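Local atomic coordinates of probable transcriptional regulator (Pseudomonas aeruginosa, PDB entry 2ESN), a protein that probably controls transcription as a LysR-type regulator, with an N-terminal helix-turn-helix domain for DNA and a C-terminal domain expected to sense a small effector. Residues C[101-106]-C[295-300]; C[112-117]-C[171-176]; C[138-143]-C[281-286]. One frame throughout, in Å; residues are numbered along the deposited sequence.

All three contacts lie in the LysR substrate-binding domain and share its branched mixed sheet. Contact 1 has its centre about 13 Å from the centres of contacts 2 and 3, which are themselves about 15 Å apart. Phe105 of contact 1 reaches both: its CE1 is 3.6 Å from Leu282 CD1 in contact 3 and 4.3 Å from Leu115 CD1 in contact 2. Contacts 2 and 3 lie on neighbouring strands, joined by His171 O and Leu282 N at 2.8 Å and by a salt bridge of 3.1 Å between Asp172 OD1 and Arg281 NE. In relatives the effector binds between the two subdomains; these contacts do not locate it here.

Contact 1 of 3, residues C[101-106]-C[295-300]; sequences RTFVFA and AWMIGQ
Strand 102-106 and helix 295-300 pass with their axes 11.5 Å apart at closest and their N-to-C directions at 62°, Phe103 facing Met297 at the nearest backbone approach. That spacing is bridged by Phe103 and Phe105 from the strand and Trp296 and Met297 from the helix. Met297 leaves with CG anti to its backbone N (chi1 -179°), then bends at both following torsions, which folds the methyl back over Phe103. Its CE sits 4.0 Å from the Phe103 ring centroid and 14° off the normal, a CH-pi contact over one face; Arg101 NE lies over the opposite face. SD makes Met-aromatic contacts with both rings, 5.3 Å from the Phe103 centroid and, at the edge of the ring, 5.5 Å from that of Phe105. Phe105 CZ also meets Met297 CG at 3.9 Å. Phe103 CZ touches Trp296 CE3 at 4.1 Å, the side chains crossing at nearly a right angle, while Gln300 CG covers one face of the indole. Phe153 of strand 153-157 and Leu123 of helix 109-126 also pack against Met297. Strand and helix therefore cohere by dispersion and sulfur-aromatic contacts, one thioether putting its methyl over Phe103 and sulfur beside Phe105.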
# COMPACT_ATOMS: atom_id res chain seq x y z
N ARG C 101 -26.50 -3.35 11.18
CA ARG C 101 -25.25 -2.81 10.71
C ARG C 101 -24.19 -2.54 11.77
O ARG C 101 -24.48 -2.48 13.00
CB ARG C 101 -25.44 -1.63 9.78
CG ARG C 101 -25.92 -0.42 10.35
CD ARG C 101 -25.92 0.58 9.23
NE ARG C 101 -24.57 1.11 9.08
CZ ARG C 101 -24.06 1.55 7.95
NH1 ARG C 101 -24.77 1.49 6.82
NH2 ARG C 101 -22.81 2.01 7.95
N THR C 102 -22.96 -2.47 11.29
CA THR C 102 -21.76 -2.20 12.08
C THR C 102 -21.34 -0.82 11.63
O THR C 102 -21.19 -0.58 10.43
CB THR C 102 -20.69 -3.25 11.81
OG1 THR C 102 -21.23 -4.53 12.14
CG2 THR C 102 -19.40 -3.07 12.64
N PHE C 103 -21.28 0.12 12.58
CA PHE C 103 -20.65 1.40 12.43
C PHE C 103 -19.16 1.32 12.79
O PHE C 103 -18.80 0.72 13.83
CB PHE C 103 -21.38 2.47 13.25
CG PHE C 103 -22.76 2.73 12.77
CD1 PHE C 103 -23.82 1.90 13.15
CD2 PHE C 103 -23.00 3.78 11.90
CE1 PHE C 103 -25.11 2.07 12.67
CE2 PHE C 103 -24.26 4.01 11.42
CZ PHE C 103 -25.34 3.19 11.83
N VAL C 104 -18.32 1.88 11.93
CA VAL C 104 -16.84 1.80 12.10
C VAL C 104 -16.34 3.20 12.42
O VAL C 104 -16.62 4.13 11.69
CB VAL C 104 -16.09 1.23 10.86
CG1 VAL C 104 -14.52 1.17 11.09
CG2 VAL C 104 -16.64 -0.15 10.47
N PHE C 105 -15.71 3.33 13.59
CA PHE C 105 -15.21 4.62 14.02
C PHE C 105 -13.69 4.51 14.17
O PHE C 105 -13.19 3.48 14.58
CB PHE C 105 -15.76 5.03 15.42
CG PHE C 105 -17.21 5.43 15.45
CD1 PHE C 105 -17.56 6.74 15.70
CD2 PHE C 105 -18.23 4.48 15.35
CE1 PHE C 105 -18.92 7.14 15.79
CE2 PHE C 105 -19.61 4.86 15.50
CZ PHE C 105 -19.93 6.21 15.68
N ALA C 106 -13.00 5.60 13.84
CA ALA C 106 -11.57 5.78 14.02
C ALA C 106 -11.55 6.50 15.31
O ALA C 106 -12.32 7.43 15.53
CB ALA C 106 -11.01 6.71 12.97
N ALA C 295 -26.93 9.67 8.97
CA ALA C 295 -27.78 10.74 9.51
C ALA C 295 -28.33 10.35 10.90
O ALA C 295 -28.38 11.16 11.79
CB ALA C 295 -28.96 11.08 8.50
N TRP C 296 -28.75 9.10 11.07
CA TRP C 296 -29.25 8.66 12.39
C TRP C 296 -28.14 8.76 13.48
O TRP C 296 -28.35 9.36 14.58
CB TRP C 296 -29.79 7.27 12.26
CG TRP C 296 -30.18 6.62 13.55
CD1 TRP C 296 -31.35 6.78 14.22
CD2 TRP C 296 -29.41 5.67 14.31
NE1 TRP C 296 -31.36 5.99 15.34
CE2 TRP C 296 -30.16 5.33 15.44
CE3 TRP C 296 -28.12 5.12 14.15
CZ2 TRP C 296 -29.72 4.43 16.41
CZ3 TRP C 296 -27.66 4.19 15.14
CH2 TRP C 296 -28.47 3.87 16.25
N MET C 297 -26.96 8.22 13.15
CA MET C 297 -25.88 8.17 14.12
C MET C 297 -25.46 9.58 14.46
O MET C 297 -25.18 9.90 15.63
CB MET C 297 -24.71 7.32 13.63
CG MET C 297 -23.55 7.25 14.70
SD MET C 297 -23.98 6.50 16.27
CE MET C 297 -23.96 4.90 15.80
N ILE C 298 -25.44 10.46 13.45
CA ILE C 298 -25.17 11.86 13.73
C ILE C 298 -26.19 12.43 14.74
O ILE C 298 -25.82 13.06 15.72
CB ILE C 298 -25.16 12.71 12.47
CG1 ILE C 298 -23.87 12.48 11.67
CG2 ILE C 298 -25.17 14.17 12.83
CD1 ILE C 298 -23.98 12.95 10.21
N GLY C 299 -27.48 12.20 14.51
CA GLY C 299 -28.50 12.64 15.48
C GLY C 299 -28.42 11.96 16.86
O GLY C 299 -28.79 12.57 17.87
N GLN C 300 -27.95 10.71 16.89
CA GLN C 300 -27.79 10.00 18.16
C GLN C 300 -26.88 10.76 19.12
O GLN C 300 -27.27 11.00 20.27
CB GLN C 300 -27.32 8.55 17.99
CG GLN C 300 -28.41 7.62 17.54
CD GLN C 300 -29.66 7.65 18.45
OE1 GLN C 300 -29.62 7.18 19.59
NE2 GLN C 300 -30.78 8.21 17.94

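Contact 2 of 3, residues C[112-117]-C[171-176]; sequences AFALLP and HDWFAD
Asp176 OD2 is held by two hydrogen bonds, from His255 N and with Tyr278 OH, in the same strand whose Trp173 packs on Ala114 and Leu115 of helix 109-126. Two bonds to one carboxylate oxygen tie this part of the strand to the start of helix 254-264 and to strand 278-285. The contact with the helix itself is apolar. Trp173 reaches it with the far end of its six-membered ring: CH2 lies 3.5 Å from Leu115 CB and 3.9 Å from Ala114 CB. Leu115 comes over one face, with CG 4.2 Å from the centroid of the six-membered ring and 19° off its normal, a CH-pi geometry, and the two side chains cross at about a right angle. Ala114 meets the same ring obliquely. The indole is also bounded within its own strand, where His171 O lies in the ring plane at the edge, 3.7 Å from Trp173 CD1. Its chi1 of 59° sets CG between the backbone N and the carbonyl carbon, and from there the indole extends to the helix. The main chain is irregular here too: psi of Trp173 is -12°, Trp173 and Phe174 both form backbone bonds with Leu280, and both CB atoms face the helix, features consistent with a beta bulge. Leu301 and Ile306 near the C-terminus cover Trp173 further. From the same helix, Phe113 makes an edge-to-face contact with Phe241 of the second subunit, and Ala112 packs on Ala238 of that subunit. A helix that packs on a strand of the mixed sheet through Ala114 and Leu115 and meets a second subunit through Ala112 and Phe113 is consistent with the periplasmic-binding-protein-like fold and the dimer of LysR regulatory domains.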
# COMPACT_ATOMS: atom_id res chain seq x y z
N ALA C 112 -12.95 6.58 22.75
CA ALA C 112 -13.72 5.35 23.00
C ALA C 112 -14.31 5.36 24.43
O ALA C 112 -15.50 5.08 24.65
CB ALA C 112 -12.82 4.10 22.77
N PHE C 113 -13.46 5.73 25.39
CA PHE C 113 -13.90 5.88 26.76
C PHE C 113 -15.01 6.89 26.93
O PHE C 113 -15.95 6.64 27.73
CB PHE C 113 -12.69 6.23 27.67
CG PHE C 113 -13.09 6.91 28.98
CD1 PHE C 113 -13.45 6.18 30.10
CD2 PHE C 113 -13.11 8.29 29.07
CE1 PHE C 113 -13.79 6.85 31.29
CE2 PHE C 113 -13.47 8.94 30.21
CZ PHE C 113 -13.79 8.22 31.35
N ALA C 114 -14.91 8.04 26.26
CA ALA C 114 -15.87 9.14 26.49
C ALA C 114 -17.26 8.85 25.82
O ALA C 114 -18.32 9.11 26.41
CB ALA C 114 -15.28 10.52 26.08
N LEU C 115 -17.21 8.29 24.63
CA LEU C 115 -18.38 8.00 23.81
C LEU C 115 -19.06 6.67 24.11
O LEU C 115 -20.25 6.63 24.25
CB LEU C 115 -17.99 8.00 22.37
CG LEU C 115 -19.03 8.26 21.22
CD1 LEU C 115 -18.93 7.28 20.08
CD2 LEU C 115 -20.45 8.79 21.52
N LEU C 116 -18.33 5.58 24.16
CA LEU C 116 -19.01 4.27 24.16
C LEU C 116 -19.92 3.96 25.35
O LEU C 116 -20.99 3.36 25.13
CB LEU C 116 -18.00 3.13 23.97
CG LEU C 116 -17.36 2.99 22.56
CD1 LEU C 116 -16.56 1.65 22.43
CD2 LEU C 116 -18.38 3.05 21.51
N PRO C 117 -19.50 4.27 26.61
CA PRO C 117 -20.38 3.96 27.75
C PRO C 117 -21.79 4.54 27.64
O PRO C 117 -22.74 3.77 27.74
CB PRO C 117 -19.58 4.50 28.97
CG PRO C 117 -18.02 4.18 28.47
CD PRO C 117 -18.16 4.76 27.07
N HIS C 171 -19.30 17.39 13.90
CA HIS C 171 -20.36 17.74 14.82
C HIS C 171 -19.86 17.59 16.24
O HIS C 171 -19.34 16.52 16.62
CB HIS C 171 -21.61 16.88 14.58
CG HIS C 171 -22.35 17.24 13.33
ND1 HIS C 171 -22.11 16.63 12.11
CD2 HIS C 171 -23.34 18.15 13.11
CE1 HIS C 171 -22.91 17.15 11.20
NE2 HIS C 171 -23.67 18.06 11.78
N ASP C 172 -20.04 18.64 17.03
CA ASP C 172 -19.56 18.63 18.42
C ASP C 172 -20.40 17.75 19.32
O ASP C 172 -21.64 17.76 19.22
CB ASP C 172 -19.50 20.05 18.93
CG ASP C 172 -18.59 20.90 18.09
OD1 ASP C 172 -17.63 20.36 17.47
OD2 ASP C 172 -18.84 22.11 18.04
N TRP C 173 -19.74 16.97 20.17
CA TRP C 173 -20.50 16.15 21.16
C TRP C 173 -20.16 16.25 22.67
O TRP C 173 -20.93 15.75 23.52
CB TRP C 173 -20.65 14.70 20.68
CG TRP C 173 -19.35 13.99 20.44
CD1 TRP C 173 -18.59 14.08 19.32
CD2 TRP C 173 -18.66 13.09 21.35
NE1 TRP C 173 -17.46 13.30 19.47
CE2 TRP C 173 -17.50 12.65 20.69
CE3 TRP C 173 -18.92 12.62 22.65
CZ2 TRP C 173 -16.56 11.74 21.29
CZ3 TRP C 173 -18.01 11.72 23.25
CH2 TRP C 173 -16.83 11.30 22.57
N PHE C 174 -19.04 16.88 23.00
CA PHE C 174 -18.61 17.00 24.40
C PHE C 174 -17.60 18.11 24.58
O PHE C 174 -16.51 18.07 23.97
CB PHE C 174 -17.95 15.69 24.85
CG PHE C 174 -17.62 15.65 26.32
CD1 PHE C 174 -18.60 15.94 27.28
CD2 PHE C 174 -16.35 15.28 26.75
CE1 PHE C 174 -18.29 15.89 28.67
CE2 PHE C 174 -16.05 15.20 28.10
CZ PHE C 174 -17.01 15.51 29.09
N ALA C 175 -17.94 19.11 25.39
CA ALA C 175 -16.95 20.14 25.80
C ALA C 175 -16.35 19.74 27.17
O ALA C 175 -17.08 19.37 28.05
CB ALA C 175 -17.63 21.57 25.87
N ASP C 176 -15.04 19.79 27.32
CA ASP C 176 -14.38 19.50 28.61
C ASP C 176 -13.09 20.36 28.72
O ASP C 176 -12.76 21.11 27.80
CB ASP C 176 -14.03 17.98 28.69
CG ASP C 176 -13.64 17.47 30.11
OD1 ASP C 176 -14.16 17.89 31.18
OD2 ASP C 176 -12.84 16.52 30.10

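Contact 3 of 3, residues C[138-143]-C[281-286]; sequences ERKLSV and RLYSHV
Over one face of the Tyr283 ring lies Leu141 CD1, 4.0 Å above the plane and displaced toward the rim, closest to CD2; the ammonium group of Lys140 approaches the same residue obliquely, at its hydroxyl end. The His285 ring is met obliquely by Val143 O, and Leu141 O lies in the plane of the Arg139 guanidinium, at its edge, accepting a weak bond of 3.4 Å from Arg139 NE. These groups join a beta-to-alpha connection of the periplasmic-binding-protein-like fold, leading from strand 131-136 to helix 143-148, with strand 278-285. The touching portions run nearly parallel, their end-to-end directions 15° apart, with Leu141 opposite Tyr283 and Val143 opposite His285. For Lys140, a chi1 of 178° extends the chain away from its own N, but turns at chi3 and chi4 bring NZ round to donate to Tyr283 OH at 3.2 Å. NZ also forms a salt bridge with Glu162 and a hydrogen bond to Tyr157 O, and Tyr283 OH is bonded to Asp158 OD1 as well. The phenol oxygen thus has both a cation and a carboxylate as partners, which probably restricts the rotation of the hydroxyl and may polarise it. Two residues further along each segment, Val143 CG2 touches His285 CD2 at 3.8 Å; Leu146 and Ala147 of the following helix also pack on the His285 side chain. At the N-cap of this helix, Ser142 OG makes a weak hydrogen bond with Ala145 N.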
# COMPACT_ATOMS: atom_id res chain seq x y z
N GLU C 138 -4.13 5.60 11.75
CA GLU C 138 -2.76 6.15 11.75
C GLU C 138 -2.74 7.67 11.92
O GLU C 138 -1.73 8.22 12.39
CB GLU C 138 -1.95 5.66 10.53
CG GLU C 138 -1.91 4.10 10.42
CD GLU C 138 -0.53 3.47 10.79
OE1 GLU C 138 0.51 4.18 10.71
OE2 GLU C 138 -0.48 2.26 11.15
N ARG C 139 -3.85 8.33 11.61
CA ARG C 139 -4.02 9.74 11.98
C ARG C 139 -5.45 10.04 12.41
O ARG C 139 -6.34 9.22 12.15
CB ARG C 139 -3.64 10.67 10.84
CG ARG C 139 -4.35 10.34 9.52
CD ARG C 139 -3.53 10.87 8.34
NE ARG C 139 -3.87 12.26 8.07
CZ ARG C 139 -3.03 13.16 7.56
NH1 ARG C 139 -1.77 12.82 7.27
NH2 ARG C 139 -3.45 14.41 7.35
N LYS C 140 -5.65 11.20 13.04
CA LYS C 140 -6.99 11.63 13.50
C LYS C 140 -8.04 11.58 12.38
O LYS C 140 -9.15 11.09 12.56
CB LYS C 140 -6.96 13.03 14.09
CG LYS C 140 -8.36 13.49 14.52
CD LYS C 140 -8.36 14.54 15.63
CE LYS C 140 -7.66 15.83 15.24
NZ LYS C 140 -8.55 16.91 14.70
N LEU C 141 -7.66 12.08 11.21
CA LEU C 141 -8.61 12.44 10.18
C LEU C 141 -8.04 12.04 8.82
O LEU C 141 -7.26 12.78 8.25
CB LEU C 141 -8.83 13.94 10.26
CG LEU C 141 -10.20 14.49 9.94
CD1 LEU C 141 -10.23 15.96 10.28
CD2 LEU C 141 -10.51 14.26 8.46
N SER C 142 -8.40 10.86 8.34
CA SER C 142 -7.99 10.39 7.03
C SER C 142 -9.23 10.47 6.09
O SER C 142 -10.06 9.54 6.05
CB SER C 142 -7.39 8.98 7.12
OG SER C 142 -7.57 8.23 5.92
N VAL C 143 -9.36 11.61 5.39
CA VAL C 143 -10.45 11.88 4.44
C VAL C 143 -10.61 10.75 3.42
O VAL C 143 -11.73 10.44 2.97
CB VAL C 143 -10.26 13.26 3.72
CG1 VAL C 143 -8.84 13.42 3.17
CG2 VAL C 143 -11.31 13.49 2.61
N ARG C 281 -15.34 15.88 18.82
CA ARG C 281 -16.24 15.93 17.70
C ARG C 281 -16.29 14.68 16.89
O ARG C 281 -15.48 13.77 17.01
CB ARG C 281 -16.00 17.18 16.81
CG ARG C 281 -14.59 17.57 16.66
CD ARG C 281 -14.46 19.07 16.65
NE ARG C 281 -15.24 19.65 15.58
CZ ARG C 281 -15.43 20.96 15.41
NH1 ARG C 281 -14.88 21.83 16.27
NH2 ARG C 281 -16.16 21.38 14.38
N LEU C 282 -17.35 14.64 16.11
CA LEU C 282 -17.63 13.49 15.29
C LEU C 282 -17.39 14.00 13.88
O LEU C 282 -18.07 14.91 13.43
CB LEU C 282 -19.09 13.08 15.53
CG LEU C 282 -19.60 11.96 14.64
CD1 LEU C 282 -18.90 10.66 15.07
CD2 LEU C 282 -21.17 11.85 14.66
N TYR C 283 -16.42 13.42 13.20
CA TYR C 283 -16.13 13.77 11.82
C TYR C 283 -16.66 12.73 10.82
O TYR C 283 -16.60 11.52 11.06
CB TYR C 283 -14.64 13.89 11.60
CG TYR C 283 -13.91 14.79 12.54
CD1 TYR C 283 -13.31 14.26 13.70
CD2 TYR C 283 -13.72 16.15 12.26
CE1 TYR C 283 -12.60 15.03 14.56
CE2 TYR C 283 -12.99 16.96 13.14
CZ TYR C 283 -12.43 16.39 14.30
OH TYR C 283 -11.71 17.15 15.20
N SER C 284 -17.18 13.26 9.70
CA SER C 284 -17.56 12.46 8.56
C SER C 284 -17.35 13.21 7.25
O SER C 284 -17.24 14.45 7.22
CB SER C 284 -19.02 12.02 8.65
OG SER C 284 -19.80 13.18 8.78
N HIS C 285 -17.26 12.41 6.20
CA HIS C 285 -17.28 12.84 4.80
C HIS C 285 -18.70 13.20 4.31
O HIS C 285 -19.63 12.42 4.50
CB HIS C 285 -16.72 11.71 3.95
CG HIS C 285 -16.20 12.16 2.63
ND1 HIS C 285 -17.03 12.51 1.58
CD2 HIS C 285 -14.93 12.33 2.18
CE1 HIS C 285 -16.29 12.88 0.55
NE2 HIS C 285 -15.02 12.78 0.89
N VAL C 286 -18.82 14.36 3.67
CA VAL C 286 -20.06 14.83 2.99
C VAL C 286 -20.74 13.76 2.11
O VAL C 286 -21.97 13.72 2.06
CB VAL C 286 -19.83 16.19 2.22
CG1 VAL C 286 -21.13 16.72 1.66
CG2 VAL C 286 -19.23 17.25 3.16